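Long-range contacts in aspartokinase 1, chloroplastic (Arabidopsis thaliana, PDB 2CDQ), which phosphorylates L-aspartate with ATP, the first step of the aspartate-family pathway to lysine, threonine, methionine and isoleucine, and binds the effectors lysine and S-adenosylmethionine: residues N340-D345 with V414-G419; I370-V375 with L384-S389. All coordinates share one frame; numbering follows the deposited sequence.

Contact 1 (N340-D345 with V414-G419); sequences NVTMLD and VNLLKG
The peptide groups of Asp-345 and Asn-415 exchange two hydrogen bonds, each N-H lying in the plane of the carbonyl it meets: Asp-345 N to Asn-415 O is 2.8 Å and Asn-415 N to Asp-345 O 2.9 Å. The first and last strands of an ACT domain, a βαββαβ fold, are thus joined antiparallel. Met-343 and Leu-417 form the next hydrogen-bonded pair; here the bond from Met-343 N to Leu-417 O is almost straight (177°), though the donor lies 27° out of the plane of the Leu-417 carbonyl. Met-343 and Leu-417 run alongside each other on one face. The methionine chain leaves with CG anti to the backbone N and bends at chi3 (70°), which brings CE within 3.6 Å of Leu-417 CD1. The carboxylate of Asp-345, on that same face, accepts from Ser-383 and forms a salt bridge with Lys-459 of the second subunit. The opposite face carries Leu-344 and Leu-416, packed against helix 398-408, and there Thr-342 CG2 rests 3.7 Å from Leu-416 CD2. At the far end the pairing gives way to a G1 beta bulge, with Asn-340 and Val-341 both facing Arg-420. A water links the two segments at this end, accepting from Asn-340 ND2 at 3.3 Å and, weakly, from Gly-419 N.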
loop_
_atom_site.group_PDB
_atom_site.type_symbol
_atom_site.label_atom_id
_atom_site.label_comp_id
_atom_site.label_asym_id
_atom_site.label_seq_id
_atom_site.Cartn_x
_atom_site.Cartn_y
_atom_site.Cartn_z
ATOM N N ASN A 340 -1.957 -1.669 19.939
ATOM C CA ASN A 340 -2.259 -0.234 19.845
ATOM C C ASN A 340 -1.692 0.515 18.653
ATOM O O ASN A 340 -0.783 1.328 18.805
ATOM C CB ASN A 340 -1.834 0.484 21.126
ATOM C CG ASN A 340 -3.007 0.860 21.987
ATOM O OD1 ASN A 340 -3.160 0.352 23.099
ATOM N ND2 ASN A 340 -3.858 1.748 21.477
ATOM N N VAL A 341 -2.236 0.243 17.471
ATOM C CA VAL A 341 -1.819 0.954 16.272
ATOM C C VAL A 341 -2.883 1.947 15.836
ATOM O O VAL A 341 -4.070 1.782 16.132
ATOM C CB VAL A 341 -1.445 -0.000 15.100
ATOM C CG1 VAL A 341 -0.296 -0.924 15.508
ATOM C CG2 VAL A 341 -2.664 -0.802 14.607
ATOM N N THR A 342 -2.432 2.983 15.140
ATOM C CA THR A 342 -3.304 4.011 14.610
ATOM C C THR A 342 -3.432 3.806 13.106
ATOM O O THR A 342 -2.426 3.728 12.396
ATOM C CB THR A 342 -2.734 5.397 14.926
ATOM O OG1 THR A 342 -2.670 5.560 16.349
ATOM C CG2 THR A 342 -3.590 6.505 14.315
ATOM N N MET A 343 -4.674 3.706 12.636
ATOM C CA MET A 343 -4.960 3.478 11.222
ATOM C C MET A 343 -5.575 4.709 10.581
ATOM O O MET A 343 -6.416 5.376 11.188
ATOM C CB MET A 343 -5.889 2.270 11.047
ATOM C CG MET A 343 -6.433 2.092 9.633
ATOM S SD MET A 343 -7.265 0.519 9.346
ATOM C CE MET A 343 -8.765 0.697 10.308
ATOM N N LEU A 344 -5.146 5.001 9.353
ATOM C CA LEU A 344 -5.700 6.107 8.571
ATOM C C LEU A 344 -6.309 5.625 7.271
ATOM O O LEU A 344 -5.760 4.739 6.618
ATOM C CB LEU A 344 -4.644 7.174 8.274
ATOM C CG LEU A 344 -4.337 8.142 9.417
ATOM C CD1 LEU A 344 -3.044 7.734 10.080
ATOM C CD2 LEU A 344 -4.241 9.562 8.901
ATOM N N ASP A 345 -7.444 6.218 6.909
ATOM C CA ASP A 345 -8.118 5.933 5.647
ATOM C C ASP A 345 -8.202 7.199 4.797
ATOM O O ASP A 345 -8.656 8.245 5.265
ATOM C CB ASP A 345 -9.512 5.366 5.913
ATOM C CG ASP A 345 -10.256 5.010 4.640
ATOM O OD1 ASP A 345 -9.684 4.312 3.774
ATOM O OD2 ASP A 345 -11.429 5.421 4.514
ATOM N N VAL A 414 -10.650 11.937 4.811
ATOM C CA VAL A 414 -9.737 11.239 5.714
ATOM C C VAL A 414 -10.445 10.743 6.971
ATOM O O VAL A 414 -11.319 11.424 7.509
ATOM C CB VAL A 414 -8.558 12.161 6.114
ATOM C CG1 VAL A 414 -7.421 11.357 6.739
ATOM C CG2 VAL A 414 -8.051 12.936 4.903
ATOM N N ASN A 415 -10.064 9.549 7.425
ATOM C CA ASN A 415 -10.572 8.977 8.671
ATOM C C ASN A 415 -9.466 8.389 9.534
ATOM O O ASN A 415 -8.699 7.539 9.073
ATOM C CB ASN A 415 -11.620 7.899 8.392
ATOM C CG ASN A 415 -13.035 8.439 8.413
ATOM O OD1 ASN A 415 -13.383 9.347 7.656
ATOM N ND2 ASN A 415 -13.864 7.871 9.279
ATOM N N LEU A 416 -9.386 8.847 10.782
ATOM C CA LEU A 416 -8.412 8.322 11.742
ATOM C C LEU A 416 -9.083 7.346 12.706
ATOM O O LEU A 416 -10.154 7.633 13.250
ATOM C CB LEU A 416 -7.749 9.464 12.519
ATOM C CG LEU A 416 -6.420 9.181 13.230
ATOM C CD1 LEU A 416 -5.605 10.448 13.342
ATOM C CD2 LEU A 416 -6.626 8.569 14.604
ATOM N N LEU A 417 -8.452 6.194 12.911
ATOM C CA LEU A 417 -8.986 5.194 13.834
ATOM C C LEU A 417 -7.915 4.699 14.812
ATOM O O LEU A 417 -6.974 3.998 14.428
ATOM C CB LEU A 417 -9.638 4.032 13.068
ATOM C CG LEU A 417 -10.848 4.392 12.192
ATOM C CD1 LEU A 417 -10.879 3.556 10.920
ATOM C CD2 LEU A 417 -12.172 4.295 12.947
ATOM N N LYS A 418 -8.062 5.086 16.075
ATOM C CA LYS A 418 -7.147 4.657 17.122
ATOM C C LYS A 418 -7.537 3.286 17.662
ATOM O O LYS A 418 -8.582 2.738 17.306
ATOM C CB LYS A 418 -7.099 5.698 18.248
ATOM C CG LYS A 418 -6.209 6.911 17.941
ATOM C CD LYS A 418 -6.324 8.018 18.994
ATOM C CE LYS A 418 -7.502 8.953 18.713
ATOM N NZ LYS A 418 -7.463 10.183 19.562
ATOM N N GLY A 419 -6.677 2.725 18.503
ATOM C CA GLY A 419 -6.980 1.480 19.197
ATOM C C GLY A 419 -7.226 0.262 18.334
ATOM O O GLY A 419 -8.097 -0.548 18.649
HETATM O O HOH W 1 -3.546 3.732 18.885
#

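Contact 2 (I370-V375 with L384-S389); sequences ISVDVV and LTLDPS. With LYS (lysine), chain C; SAM (S-adenosylmethionine), chain F.
Thr-385 points the same way as both Asp-373 and Val-374 and lies beside each, because a classic beta bulge sets these two residues opposite it. Its methyl CG2 is 3.6 Å from Asp-373 CB and 3.6 Å from Val-374 CB. The backbone follows suit: Asp-373 N donates to Thr-385 O, while Thr-385 N donates to Val-374 O at 2.9 Å. Val-372 and Leu-384 instead cross at about a right angle, with Val-372 CG1, anti to its backbone N (chi1 -176°), 3.6 Å from Leu-384 CB. The side chains of Asp-373 and Asp-387 do so too, their carboxylate planes 60° apart and Asp-373 OD2 4.4 Å from Asp-387 OD1; Asp-373 is paired with Lys-338, which probably eases the like-charge proximity. Ser-371 OG donates to Asp-387 OD2 from above the carboxylate plane, and Trp-392 also donates to that oxygen; the hydroxyl is also hydrogen-bonded to Gln-354 O of the second subunit. The main chain of Ser-371 holds the adenine of S-adenosylmethionine by two nearly straight bonds, Ser-371 N to SAM N1 (2.8 Å) and SAM N6 to Ser-371 O (3.1 Å). Asp-373 O accepts from NZ of the effector lysine at 3.0 Å. This beta hairpin of the ACT domain packs against helix 357-367, whose Phe-365 touches Val-372, Leu-384 and Leu-386; strand 341-347 flanks 384-386, and Val-374 packs on strand 452-455 and Thr-377 of the second subunit.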
loop_
_atom_site.group_PDB
_atom_site.type_symbol
_atom_site.label_atom_id
_atom_site.label_comp_id
_atom_site.label_asym_id
_atom_site.label_seq_id
_atom_site.Cartn_x
_atom_site.Cartn_y
_atom_site.Cartn_z
ATOM N N ILE A 370 6.719 11.437 9.968
ATOM C CA ILE A 370 6.036 10.220 10.423
ATOM C C ILE A 370 6.339 9.008 9.532
ATOM O O ILE A 370 6.266 9.090 8.298
ATOM C CB ILE A 370 4.498 10.420 10.518
ATOM C CG1 ILE A 370 4.153 11.521 11.524
ATOM C CG2 ILE A 370 3.808 9.123 10.922
ATOM C CD1 ILE A 370 2.662 11.745 11.705
ATOM N N SER A 371 6.674 7.889 10.171
ATOM C CA SER A 371 6.863 6.629 9.469
ATOM C C SER A 371 5.600 5.762 9.504
ATOM O O SER A 371 5.059 5.462 10.573
ATOM C CB SER A 371 8.061 5.867 10.030
ATOM O OG SER A 371 8.164 4.585 9.436
ATOM N N VAL A 372 5.150 5.384 8.306
ATOM C CA VAL A 372 3.980 4.535 8.065
ATOM C C VAL A 372 4.418 3.068 8.054
ATOM O O VAL A 372 5.527 2.760 7.636
ATOM C CB VAL A 372 3.355 4.876 6.685
ATOM C CG1 VAL A 372 2.074 4.079 6.436
ATOM C CG2 VAL A 372 3.085 6.370 6.564
ATOM N N ASP A 373 3.551 2.166 8.509
ATOM C CA ASP A 373 3.875 0.737 8.569
ATOM C C ASP A 373 3.185 -0.061 7.454
ATOM O O ASP A 373 3.765 -0.274 6.385
ATOM C CB ASP A 373 3.525 0.177 9.956
ATOM C CG ASP A 373 3.919 -1.285 10.134
ATOM O OD1 ASP A 373 3.379 -1.919 11.059
ATOM O OD2 ASP A 373 4.766 -1.805 9.375
ATOM N N VAL A 374 1.950 -0.488 7.707
ATOM C CA VAL A 374 1.194 -1.340 6.787
ATOM C C VAL A 374 0.384 -0.475 5.809
ATOM O O VAL A 374 -0.129 0.579 6.194
ATOM C CB VAL A 374 0.278 -2.302 7.586
ATOM C CG1 VAL A 374 -0.560 -3.172 6.674
ATOM C CG2 VAL A 374 1.115 -3.158 8.514
ATOM N N VAL A 375 0.297 -0.904 4.549
ATOM C CA VAL A 375 -0.452 -0.164 3.521
ATOM C C VAL A 375 -1.310 -1.113 2.679
ATOM O O VAL A 375 -0.883 -2.222 2.335
ATOM C CB VAL A 375 0.476 0.684 2.588
ATOM C CG1 VAL A 375 -0.301 1.280 1.420
ATOM C CG2 VAL A 375 1.164 1.799 3.355
ATOM N N LEU A 384 -3.756 2.961 5.607
ATOM C CA LEU A 384 -2.419 2.768 6.133
ATOM C C LEU A 384 -2.420 2.770 7.640
ATOM O O LEU A 384 -3.371 3.223 8.275
ATOM C CB LEU A 384 -1.453 3.835 5.601
ATOM C CG LEU A 384 -1.728 5.324 5.828
ATOM C CD1 LEU A 384 -1.189 5.798 7.164
ATOM C CD2 LEU A 384 -1.101 6.112 4.703
ATOM N N THR A 385 -1.327 2.277 8.202
ATOM C CA THR A 385 -1.202 2.130 9.632
ATOM C C THR A 385 0.145 2.736 10.016
ATOM O O THR A 385 1.114 2.603 9.277
ATOM C CB THR A 385 -1.358 0.632 10.012
ATOM O OG1 THR A 385 -2.247 0.495 11.124
ATOM C CG2 THR A 385 -0.039 -0.024 10.316
ATOM N N LEU A 386 0.199 3.450 11.135
ATOM C CA LEU A 386 1.436 4.136 11.533
ATOM C C LEU A 386 2.320 3.225 12.363
ATOM O O LEU A 386 1.810 2.425 13.141
ATOM C CB LEU A 386 1.126 5.411 12.318
ATOM C CG LEU A 386 0.195 6.401 11.625
ATOM C CD1 LEU A 386 -0.228 7.498 12.587
ATOM C CD2 LEU A 386 0.863 6.975 10.395
ATOM N N ASP A 387 3.637 3.344 12.198
ATOM C CA ASP A 387 4.592 2.552 12.982
ATOM C C ASP A 387 4.105 2.404 14.423
ATOM O O ASP A 387 3.643 3.383 15.018
ATOM C CB ASP A 387 5.969 3.220 12.994
ATOM C CG ASP A 387 6.846 2.814 11.820
ATOM O OD1 ASP A 387 6.475 1.903 11.049
ATOM O OD2 ASP A 387 7.935 3.410 11.682
ATOM N N PRO A 388 4.188 1.185 14.988
ATOM C CA PRO A 388 3.817 1.017 16.395
ATOM C C PRO A 388 4.698 1.904 17.261
ATOM O O PRO A 388 5.875 2.089 16.944
ATOM C CB PRO A 388 4.117 -0.462 16.667
ATOM C CG PRO A 388 4.086 -1.120 15.328
ATOM C CD PRO A 388 4.616 -0.086 14.374
ATOM N N SER A 389 4.135 2.462 18.330
ATOM C CA SER A 389 4.855 3.450 19.145
ATOM C C SER A 389 6.131 2.920 19.811
ATOM O O SER A 389 7.094 3.672 19.977
ATOM C CB SER A 389 3.936 4.059 20.199
ATOM O OG SER A 389 3.522 3.066 21.120
HETATM N N LYS C . 9.529 4.736 4.693
HETATM C CA LYS C . 8.220 4.176 5.086
HETATM C C LYS C . 7.497 5.335 5.727
HETATM O O LYS C . 7.834 6.504 5.473
HETATM C CB LYS C . 8.419 3.030 6.089
HETATM C CG LYS C . 7.393 1.892 5.963
HETATM C CD LYS C . 7.577 1.062 4.708
HETATM C CE LYS C . 6.444 0.038 4.545
HETATM N NZ LYS C . 6.493 -1.137 5.481
HETATM O OXT LYS C . 6.571 5.131 6.507
HETATM N N SAM F . 6.420 18.258 14.441
HETATM C CA SAM F . 7.430 17.286 14.852
HETATM C C SAM F . 8.680 17.324 13.969
HETATM O O SAM F . 9.807 17.190 14.455
HETATM O OXT SAM F . 8.595 17.483 12.750
HETATM C CB SAM F . 6.833 15.882 14.875
HETATM C CG SAM F . 7.638 14.847 15.668
HETATM S SD SAM F . 8.203 13.493 14.609
HETATM C CE SAM F . 6.665 12.573 14.353
HETATM C "C5'" SAM F . 9.229 12.403 15.649
HETATM C "C4'" SAM F . 8.759 12.075 17.071
HETATM O "O4'" SAM F . 7.527 11.383 17.070
HETATM C "C3'" SAM F . 9.749 11.169 17.789
HETATM O "O3'" SAM F . 9.951 11.675 19.087
HETATM C "C2'" SAM F . 9.092 9.804 17.875
HETATM O "O2'" SAM F . 9.306 9.192 19.132
HETATM C "C1'" SAM F . 7.616 10.107 17.690
HETATM N N9 SAM F . 6.896 9.103 16.875
HETATM C C8 SAM F . 5.905 8.271 17.325
HETATM N N7 SAM F . 5.461 7.513 16.300
HETATM C C5 SAM F . 6.149 7.852 15.192
HETATM C C6 SAM F . 6.097 7.392 13.879
HETATM N N6 SAM F . 5.243 6.435 13.526
HETATM N N1 SAM F . 6.946 7.937 12.937
HETATM C C2 SAM F . 7.838 8.929 13.300
HETATM N N3 SAM F . 7.883 9.380 14.607
HETATM C C4 SAM F . 7.053 8.853 15.537
#

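How the contacts relate
Both contacts belong to one four-stranded antiparallel sheet: within this chain, contact 1 pairs the two strands at one side and contact 2 the two at the other; their centres are about 10 Å apart. The two inner strands, 341-347 and 381-386, join them: Leu-344 N lies 2.7 Å from Leu-384 O, and Leu-386 N is 2.9 Å from Thr-342 O, both probable hydrogen bonds. In sequence, contact 2 is nested within the loop that contact 1 closes. Contact 2 touches both effectors directly. Contact 1 touches neither: the side chain of Thr-342 is about 8 Å from the same S-adenosylmethionine, and that of Asp-345 about 10 Å from a different bound lysine. Both contacts also meet the second subunit.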